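Local coordinates for chemotaxis transducer (Pseudomonas aeruginosa, PDB 6GCV), which binds nitrate directly through its PilJ-type ligand-binding domain and so acts as a receptor for nitrate chemotaxis, at residues 18-23 and 73-78; 87-92 and 124-129; 39-44 and 102-107. One frame throughout, in Å; residues are numbered along the deposited sequence.

Contact 1 of 3, residues 18-23 and 73-78; sequences PETINV and NVSRMG
A loop-on-helix contact closes one end of the antiparallel four-helix bundle: residues 73-78, from the link between helices 48-67 and 80-103, run across the first turns of helix 18-42. The link enters through a G1 beta bulge at Asn73 and Val74, with Asn73 at positive phi (64°). Its main tie is the amide of Ser75, whose N donates to Thr20 OG1 at 2.8 Å along an almost straight line (179°). Thr20 presents this oxygen because OG1 stands beside its own backbone N (chi1 -56°), and Ser17 OG binds both Thr20 OG1 and Asn73 O, tying the helix start to the loop. Thr20 CG2, anti to N, rests 3.7 Å from Ser75 O. One turn on, Val23 CG2 meets Val74 CG2 at 3.9 Å, crossing at about a right angle, with Leu65 of helix 48-67 against Val74. The Glu19 chain, bent at chi2, carries its carboxylate forward along its own helix, where OE1 takes a bond on the syn lone pair from Asn22 ND2 (3.1 Å). Asn22 OD1 binds Arg28 of the second subunit. At the solvent edge a water accepts from Glu19 N at 3.0 Å and donates to Asn73 OD1 at 3.1 Å.

Contact 2 of 3, residues 87-92 and 124-129; sequences QKVAQI and GELNNL
The Glu125 carboxylate has the end of Lys88 over one face and amides about its OE1: Lys88 CE stands above the plane, 3.7 Å from Glu125 CD, while Gln85 gives OE1 its strongest bond and Asn128 ND2 a weak one at 3.3 Å. This polar patch borders an antiparallel pairing within the four-helix bundle, where helices 80-103 and 112-137 pack with local axes 9.7 Å apart and 160° between their directions. Lys88 reaches over fully extended, CG anti to its N (chi1 -175°), and forms a long salt bridge, NZ to Glu125 OE2 at 3.6 Å, on the outer side of the pair; NZ is equally far from OE1, on the same face of the carboxylate as CE. Glu125 CG, set beside its backbone N by chi1 (-60°), meets Ile92 CD1 at 3.6 Å, and the bend at chi2 then turns the carboxylate toward Lys88. Toward the bundle interior Val89 divides its two methyls between the Glu125 carbonyl and Leu126, with Tyr58 of helix 48-67 touching both Val89 and Leu126. Val89 CG2 lies 3.7 Å from Glu125 O, and its other branch, CG1, meets Leu126 CD2 at 3.6 Å, crossing at about a right angle.

Contact 3 of 3, residues 39-44 and 102-107; sequences LQLRLG and QVAQPA
At the end of the four-helix bundle where helix 18-42 and helix 80-103 finish, Arg42 makes the tight part of the contact, while the side of Pro106 is open to solvent and bridged by a water. The Arg42 chain is extended from CG to NE, with CG anti to the backbone N (chi1 -166°), and this lays its methylenes along the Val103 carbonyl: CB lies 3.2 Å from Val103 O. The guanidinium then turns back, and NH1 donates to that same oxygen at 3.0 Å with a fairly straight N-H (165°). Val103 O lies in the guanidinium plane, at its edge, but NH1 stands above the carbonyl plane. Gln105 O is also 3.0 Å from NH1, while NH2 binds Ser108 O, so backbone carbonyls gather around the cation and probably stabilise its charge. Deeper in, Leu39 CD2 touches Val103 CG1 at 3.8 Å; nearer the surface, Leu41 CB packs on Ala104 CB at 3.9 Å.

The outer side is wetter. Pro106 sets its CG against the helix end, 3.4 Å from Leu41 O, and its own O lies over one guanidinium face, offset toward the rim. A water donates to Arg42 O and, at 2.7 Å, to Pro106 O. Beside this, helix 18-42 ends in a Schellman motif at Gly44, which has positive phi.

Leu41 also lies near the sodium ion held by Glu37 and Asp47. Leu51 of helix 48-67 covers Leu41 and Ala104, Phe115 of helix 112-137 covers Leu39 and Val103, and Gln40 binds Ser116 of the second subunit.

Contacts 1 and 3 lie on opposite sides of the chain's centre, about 34 Å apart between centres, and use the start and the end of helix 18-42. Both are partly buried, join a helix end to loop or turn backbone, rely on side-chain-to-backbone hydrogen bonds and a bridging water, and touch the second subunit. Contact 2, on the body of helix 80-103, which also supplies contact 3, is the most buried: two helices meet through Val89, Leu126 and Ile92 and the aliphatic part of Glu125, with no hydrogen bond between its segments and a long salt bridge at its margin. Polar backbone groups are tied at the bundle ends, while apolar side chains carry more of the contact in its body.

Contact 1 of 3, residues 18-23 and 73-78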
# COMPACT_ATOMS: atom_id res chain seq x y z
N PRO A 18 -9.66 15.91 -0.04
CA PRO A 18 -8.93 14.84 -0.72
C PRO A 18 -7.92 14.18 0.20
O PRO A 18 -7.68 12.98 0.07
CB PRO A 18 -8.21 15.58 -1.86
CG PRO A 18 -9.07 16.76 -2.13
CD PRO A 18 -9.67 17.17 -0.81
N GLU A 19 -7.31 14.95 1.11
CA GLU A 19 -6.33 14.39 2.02
C GLU A 19 -6.95 13.31 2.92
O GLU A 19 -6.28 12.35 3.30
CB GLU A 19 -5.66 15.49 2.83
CG GLU A 19 -4.76 15.01 3.95
CD GLU A 19 -3.52 14.27 3.55
OE1 GLU A 19 -3.33 13.87 2.40
OE2 GLU A 19 -2.70 14.05 4.49
N THR A 20 -8.24 13.44 3.26
CA THR A 20 -8.90 12.41 4.07
C THR A 20 -8.86 11.05 3.35
O THR A 20 -8.52 10.01 3.93
CB THR A 20 -10.35 12.80 4.41
OG1 THR A 20 -10.36 14.07 5.06
CG2 THR A 20 -11.02 11.79 5.28
N ILE A 21 -9.20 11.08 2.06
CA ILE A 21 -9.20 9.87 1.24
C ILE A 21 -7.76 9.37 1.01
O ILE A 21 -7.51 8.16 1.00
CB ILE A 21 -9.98 10.08 -0.08
CG1 ILE A 21 -11.45 10.44 0.19
CG2 ILE A 21 -9.88 8.85 -0.98
CD1 ILE A 21 -12.22 9.39 0.94
N ASN A 22 -6.83 10.29 0.83
CA ASN A 22 -5.42 9.93 0.69
C ASN A 22 -4.90 9.17 1.90
O ASN A 22 -4.25 8.13 1.76
CB ASN A 22 -4.55 11.15 0.43
CG ASN A 22 -3.11 10.80 0.20
OD1 ASN A 22 -2.82 9.91 -0.60
ND2 ASN A 22 -2.20 11.44 0.91
N VAL A 23 -5.20 9.68 3.09
CA VAL A 23 -4.74 9.07 4.32
C VAL A 23 -5.35 7.68 4.50
O VAL A 23 -4.66 6.73 4.87
CB VAL A 23 -5.00 10.02 5.51
CG1 VAL A 23 -4.92 9.32 6.84
CG2 VAL A 23 -4.05 11.19 5.45
N ASN A 73 -5.66 18.26 7.86
CA ASN A 73 -6.76 18.31 6.90
C ASN A 73 -7.39 16.94 6.68
O ASN A 73 -7.67 16.54 5.53
CB ASN A 73 -6.33 18.95 5.57
CG ASN A 73 -7.49 19.42 4.73
OD1 ASN A 73 -7.35 19.57 3.52
ND2 ASN A 73 -8.65 19.62 5.35
N VAL A 74 -7.55 16.21 7.78
CA VAL A 74 -8.26 14.94 7.77
C VAL A 74 -9.58 15.14 8.48
O VAL A 74 -9.62 15.50 9.66
CB VAL A 74 -7.45 13.81 8.44
CG1 VAL A 74 -8.26 12.53 8.57
CG2 VAL A 74 -6.16 13.54 7.68
N SER A 75 -10.66 14.90 7.76
CA SER A 75 -12.03 15.03 8.28
C SER A 75 -12.43 13.80 9.10
O SER A 75 -12.14 12.68 8.71
CB SER A 75 -13.01 15.16 7.08
OG SER A 75 -12.59 16.14 6.12
N ARG A 76 -13.16 13.99 10.21
CA ARG A 76 -13.79 12.85 10.89
C ARG A 76 -15.07 12.59 10.12
O ARG A 76 -15.85 13.50 9.87
CB ARG A 76 -14.10 13.16 12.36
CG ARG A 76 -14.76 11.98 13.10
CD ARG A 76 -15.18 12.34 14.51
NE ARG A 76 -16.04 13.52 14.57
CZ ARG A 76 -17.36 13.51 14.43
NH1 ARG A 76 -18.04 12.39 14.22
NH2 ARG A 76 -18.03 14.66 14.51
N MET A 77 -15.32 11.34 9.76
CA MET A 77 -16.54 10.97 9.09
C MET A 77 -17.36 10.15 10.06
O MET A 77 -17.00 9.02 10.40
CB MET A 77 -16.25 10.20 7.81
CG MET A 77 -15.43 10.97 6.80
SD MET A 77 -15.21 10.10 5.20
CE MET A 77 -16.83 10.38 4.47
N GLY A 78 -18.44 10.75 10.54
CA GLY A 78 -19.23 10.18 11.62
C GLY A 78 -20.34 9.22 11.20
O GLY A 78 -21.02 8.68 12.04
O HOH W 1 -6.88 17.92 0.98

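Contact 2 of 3, residues 87-92 and 124-129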
# COMPACT_ATOMS: atom_id res chain seq x y z
N GLN A 87 -14.07 0.51 13.33
CA GLN A 87 -13.95 -0.37 14.48
C GLN A 87 -13.63 -1.81 14.10
O GLN A 87 -12.85 -2.46 14.76
CB GLN A 87 -15.18 -0.33 15.40
CG GLN A 87 -14.96 -1.21 16.65
CD GLN A 87 -13.60 -0.98 17.34
OE1 GLN A 87 -12.76 -1.92 17.55
NE2 GLN A 87 -13.32 0.30 17.63
N LYS A 88 -14.20 -2.29 13.00
CA LYS A 88 -13.89 -3.63 12.50
C LYS A 88 -12.42 -3.72 12.13
O LYS A 88 -11.74 -4.65 12.50
CB LYS A 88 -14.77 -3.96 11.29
CG LYS A 88 -14.62 -5.36 10.77
CD LYS A 88 -15.53 -5.63 9.59
CE LYS A 88 -15.32 -7.04 9.07
NZ LYS A 88 -16.32 -7.34 8.04
N VAL A 89 -11.93 -2.70 11.43
CA VAL A 89 -10.51 -2.61 11.07
C VAL A 89 -9.64 -2.61 12.33
O VAL A 89 -8.62 -3.30 12.40
CB VAL A 89 -10.24 -1.37 10.20
CG1 VAL A 89 -8.74 -1.10 10.12
CG2 VAL A 89 -10.81 -1.58 8.81
N ALA A 90 -10.04 -1.83 13.32
CA ALA A 90 -9.25 -1.72 14.55
C ALA A 90 -9.08 -3.05 15.26
O ALA A 90 -7.99 -3.36 15.80
CB ALA A 90 -9.83 -0.71 15.50
N GLN A 91 -10.11 -3.88 15.27
CA GLN A 91 -9.99 -5.18 15.95
C GLN A 91 -9.02 -6.08 15.20
O GLN A 91 -8.20 -6.77 15.82
CB GLN A 91 -11.36 -5.81 16.16
CG GLN A 91 -12.20 -5.01 17.20
CD GLN A 91 -11.51 -4.76 18.58
OE1 GLN A 91 -11.25 -5.71 19.32
NE2 GLN A 91 -11.25 -3.47 18.94
N ILE A 92 -9.08 -6.08 13.87
CA ILE A 92 -8.16 -6.88 13.05
C ILE A 92 -6.74 -6.35 13.22
O ILE A 92 -5.78 -7.10 13.43
CB ILE A 92 -8.56 -6.86 11.57
CG1 ILE A 92 -9.93 -7.52 11.39
CG2 ILE A 92 -7.51 -7.52 10.66
CD1 ILE A 92 -10.57 -7.16 10.08
N GLY A 124 -7.95 -6.08 2.81
CA GLY A 124 -9.31 -6.08 2.27
C GLY A 124 -10.24 -5.17 3.05
O GLY A 124 -11.07 -4.47 2.47
N GLU A 125 -10.13 -5.22 4.37
CA GLU A 125 -10.99 -4.37 5.21
C GLU A 125 -10.63 -2.91 5.14
O GLU A 125 -11.51 -2.05 5.22
CB GLU A 125 -11.03 -4.86 6.65
CG GLU A 125 -11.58 -6.29 6.75
CD GLU A 125 -13.01 -6.45 6.27
OE1 GLU A 125 -13.79 -5.49 6.20
OE2 GLU A 125 -13.39 -7.61 5.98
N LEU A 126 -9.34 -2.61 4.93
CA LEU A 126 -8.95 -1.24 4.69
C LEU A 126 -9.46 -0.74 3.36
O LEU A 126 -9.87 0.40 3.22
CB LEU A 126 -7.42 -1.10 4.77
CG LEU A 126 -6.83 -1.28 6.15
CD1 LEU A 126 -5.33 -1.50 6.09
CD2 LEU A 126 -7.19 -0.11 7.05
N ASN A 127 -9.40 -1.60 2.35
CA ASN A 127 -9.97 -1.23 1.06
C ASN A 127 -11.48 -0.99 1.20
O ASN A 127 -12.03 -0.06 0.60
CB ASN A 127 -9.69 -2.30 0.04
CG ASN A 127 -9.96 -1.83 -1.34
OD1 ASN A 127 -9.48 -0.76 -1.75
ND2 ASN A 127 -10.70 -2.61 -2.07
N ASN A 128 -12.16 -1.84 1.98
CA ASN A 128 -13.59 -1.63 2.20
C ASN A 128 -13.86 -0.28 2.90
O ASN A 128 -14.83 0.41 2.60
CB ASN A 128 -14.21 -2.76 3.01
CG ASN A 128 -14.24 -4.08 2.25
OD1 ASN A 128 -14.13 -4.11 1.02
ND2 ASN A 128 -14.38 -5.20 2.99
N LEU A 129 -13.01 0.10 3.84
CA LEU A 129 -13.12 1.40 4.50
C LEU A 129 -13.01 2.54 3.50
O LEU A 129 -13.85 3.46 3.50
CB LEU A 129 -12.10 1.55 5.63
CG LEU A 129 -12.06 2.91 6.34
CD1 LEU A 129 -13.37 3.21 7.02
CD2 LEU A 129 -10.90 3.00 7.32

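Contact 3 of 3, residues 39-44 and 102-107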
# COMPACT_ATOMS: atom_id res chain seq x y z
N LEU A 39 9.07 -9.19 7.73
CA LEU A 39 9.66 -10.37 7.11
C LEU A 39 11.17 -10.19 6.87
O LEU A 39 11.95 -11.14 7.03
CB LEU A 39 8.94 -10.70 5.79
CG LEU A 39 7.48 -11.14 5.97
CD1 LEU A 39 6.77 -11.04 4.63
CD2 LEU A 39 7.37 -12.53 6.51
N GLN A 40 11.58 -9.00 6.51
CA GLN A 40 13.00 -8.73 6.34
C GLN A 40 13.79 -8.86 7.68
O GLN A 40 14.90 -9.37 7.72
CB GLN A 40 13.21 -7.39 5.69
CG GLN A 40 14.64 -7.19 5.23
CD GLN A 40 14.74 -6.09 4.19
OE1 GLN A 40 13.81 -5.87 3.40
NE2 GLN A 40 15.86 -5.40 4.18
N LEU A 41 13.16 -8.39 8.75
CA LEU A 41 13.70 -8.62 10.10
C LEU A 41 13.76 -10.12 10.40
O LEU A 41 14.76 -10.60 10.97
CB LEU A 41 12.86 -7.88 11.15
CG LEU A 41 13.12 -6.37 11.20
CD1 LEU A 41 11.98 -5.57 11.78
CD2 LEU A 41 14.41 -6.09 12.01
N ARG A 42 12.75 -10.88 10.01
CA ARG A 42 12.83 -12.32 10.26
C ARG A 42 14.02 -12.97 9.58
O ARG A 42 14.63 -13.90 10.11
CB ARG A 42 11.53 -13.00 9.85
CG ARG A 42 11.42 -14.41 10.38
CD ARG A 42 10.03 -15.00 10.24
NE ARG A 42 9.91 -16.25 10.93
CZ ARG A 42 9.83 -16.39 12.25
NH1 ARG A 42 9.70 -15.33 13.02
NH2 ARG A 42 9.81 -17.60 12.78
N LEU A 43 14.38 -12.43 8.43
CA LEU A 43 15.53 -12.86 7.63
C LEU A 43 16.87 -12.33 8.13
O LEU A 43 17.89 -12.69 7.61
CB LEU A 43 15.31 -12.47 6.16
CG LEU A 43 14.27 -13.32 5.42
CD1 LEU A 43 13.68 -12.56 4.23
CD2 LEU A 43 14.88 -14.63 4.98
N GLY A 44 16.86 -11.47 9.15
CA GLY A 44 18.12 -10.95 9.73
C GLY A 44 18.73 -9.82 8.95
O GLY A 44 19.92 -9.50 9.19
N GLN A 102 5.89 -10.65 16.45
CA GLN A 102 6.39 -12.03 16.51
C GLN A 102 7.17 -12.39 15.23
O GLN A 102 8.25 -12.97 15.30
CB GLN A 102 5.25 -12.99 16.70
CG GLN A 102 4.57 -12.83 18.06
CD GLN A 102 5.53 -12.98 19.21
OE1 GLN A 102 5.63 -12.09 20.07
NE2 GLN A 102 6.25 -14.08 19.24
N VAL A 103 6.62 -12.06 14.07
CA VAL A 103 7.28 -12.35 12.80
C VAL A 103 8.65 -11.76 12.76
O VAL A 103 9.60 -12.38 12.29
CB VAL A 103 6.42 -11.86 11.62
CG1 VAL A 103 7.21 -11.88 10.30
CG2 VAL A 103 5.17 -12.73 11.52
N ALA A 104 8.78 -10.53 13.25
CA ALA A 104 10.04 -9.79 13.17
C ALA A 104 11.18 -10.36 14.04
O ALA A 104 12.31 -9.92 13.89
CB ALA A 104 9.79 -8.34 13.52
N GLN A 105 10.86 -11.28 14.95
CA GLN A 105 11.85 -11.90 15.82
C GLN A 105 12.35 -13.20 15.15
O GLN A 105 11.58 -14.15 15.02
CB GLN A 105 11.22 -12.24 17.16
CG GLN A 105 10.80 -11.04 17.97
CD GLN A 105 10.09 -11.43 19.23
OE1 GLN A 105 10.60 -12.19 20.02
NE2 GLN A 105 8.94 -10.88 19.44
N PRO A 106 13.62 -13.24 14.72
CA PRO A 106 14.06 -14.41 13.97
C PRO A 106 13.87 -15.74 14.63
O PRO A 106 13.70 -16.74 13.95
CB PRO A 106 15.53 -14.11 13.68
CG PRO A 106 15.57 -12.61 13.64
CD PRO A 106 14.64 -12.19 14.74
N ALA A 107 13.97 -15.78 15.96
CA ALA A 107 13.93 -17.03 16.71
C ALA A 107 12.57 -17.38 17.25
O ALA A 107 12.44 -18.34 18.02
CB ALA A 107 14.95 -17.02 17.84
O HOH W 2 14.48 -16.56 11.33